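Local structure of scarecrow-like protein 3 (Arabidopsis thaliana, 6KPB) at residues Val169-Leu172 with Ala178-Leu181. The protein probably acts as a transcription factor of the GRAS family in plant development and binds zinc finger proteins of the IDD group. Numbering follows the deposited sequence.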
# COMPACT_ATOMS: atom_id res chain seq x y z
N VAL A 169 -9.74 4.63 35.74
CA VAL A 169 -10.49 4.62 34.49
C VAL A 169 -9.81 3.66 33.53
O VAL A 169 -8.58 3.71 33.37
CB VAL A 169 -10.60 6.03 33.89
CG1 VAL A 169 -11.32 5.99 32.55
CG2 VAL A 169 -11.31 6.97 34.84
N ILE A 170 -10.59 2.80 32.89
CA ILE A 170 -10.09 1.83 31.93
C ILE A 170 -10.58 2.24 30.55
O ILE A 170 -11.79 2.30 30.31
CB ILE A 170 -10.53 0.40 32.27
CG1 ILE A 170 -10.02 0.01 33.66
CG2 ILE A 170 -10.02 -0.57 31.22
CD1 ILE A 170 -10.43 -1.38 34.09
N ASP A 171 -9.64 2.53 29.65
CA ASP A 171 -9.94 2.92 28.28
C ASP A 171 -9.65 1.73 27.37
O ASP A 171 -8.48 1.36 27.18
CB ASP A 171 -9.13 4.15 27.88
CG ASP A 171 -9.53 4.73 26.53
OD1 ASP A 171 -10.34 4.09 25.81
OD2 ASP A 171 -9.05 5.82 26.19
N LEU A 172 -10.70 1.14 26.80
CA LEU A 172 -10.54 -0.05 25.97
C LEU A 172 -10.00 0.26 24.59
O LEU A 172 -9.50 -0.64 23.91
CB LEU A 172 -11.87 -0.79 25.86
CG LEU A 172 -12.50 -1.23 27.18
CD1 LEU A 172 -13.75 -2.07 26.93
CD2 LEU A 172 -11.50 -2.00 28.03
N ALA A 178 -7.66 13.35 23.81
CA ALA A 178 -8.58 14.45 24.10
C ALA A 178 -9.71 14.03 25.04
O ALA A 178 -10.29 14.88 25.72
CB ALA A 178 -9.17 15.00 22.80
N GLN A 179 -10.03 12.73 25.08
CA GLN A 179 -11.10 12.26 25.95
C GLN A 179 -10.76 12.47 27.42
O GLN A 179 -11.61 12.90 28.21
CB GLN A 179 -11.39 10.79 25.67
CG GLN A 179 -12.40 10.16 26.60
CD GLN A 179 -12.70 8.71 26.24
OE1 GLN A 179 -11.88 8.04 25.61
NE2 GLN A 179 -13.88 8.23 26.62
N TRP A 180 -9.52 12.17 27.81
CA TRP A 180 -9.12 12.25 29.21
C TRP A 180 -8.44 13.57 29.57
O TRP A 180 -8.33 13.88 30.76
CB TRP A 180 -8.20 11.08 29.58
CG TRP A 180 -8.71 9.75 29.10
CD1 TRP A 180 -8.05 8.85 28.32
CD2 TRP A 180 -10.01 9.17 29.36
NE1 TRP A 180 -8.84 7.75 28.09
CE2 TRP A 180 -10.04 7.92 28.71
CE3 TRP A 180 -11.13 9.60 30.08
CZ2 TRP A 180 -11.16 7.09 28.76
CZ3 TRP A 180 -12.24 8.77 30.12
CH2 TRP A 180 -12.24 7.53 29.47
N LEU A 181 -7.97 14.33 28.58
CA LEU A 181 -7.41 15.65 28.89
C LEU A 181 -8.47 16.56 29.49
O LEU A 181 -8.19 17.31 30.44
CB LEU A 181 -6.82 16.27 27.62
CG LEU A 181 -5.50 15.70 27.11
CD1 LEU A 181 -5.17 16.25 25.73
CD2 LEU A 181 -4.37 16.00 28.08
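Trp180 joins its helix to a buried strand through Asp171 at its polar edge and Val169 over its face. Its CB leaves helix 178-189 toward strand 166-171, and the torsion that sets CG anti to the carbonyl carbon (chi1 -47°) brings one face of the ring under Val169 and its NE1 edge to Asp171. Beyond CD1, NE1 donates a hydrogen bond to Asp171 OD2, 2.7 Å away and bent to 145° at the hydrogen. The carboxylate stands almost perpendicular to the indole (83°), and its oxygen is met from above its own plane. Farther round the six-membered ring, CH2 and CZ3 receive Val169 CG1, which sits 3.6 Å from CH2 and makes a CH-pi contact over one face of the ring. Gln179 CG covers the opposite face toward the rim, while the amide NE2 of Gln179 is hydrogen-bonded to Ser255 on strand 251-257. Asp171 is gripped on both oxygens, since OD1 accepts from the backbone N of Asp173, which should fix the carboxylate's rotation. Val169 and Asp171 belong to the predicted VHIID motif, and the segments open a beta-alpha-beta crossover between parallel strands 166-171 and 196-203, consistent with a Rossmann-like GRAS core.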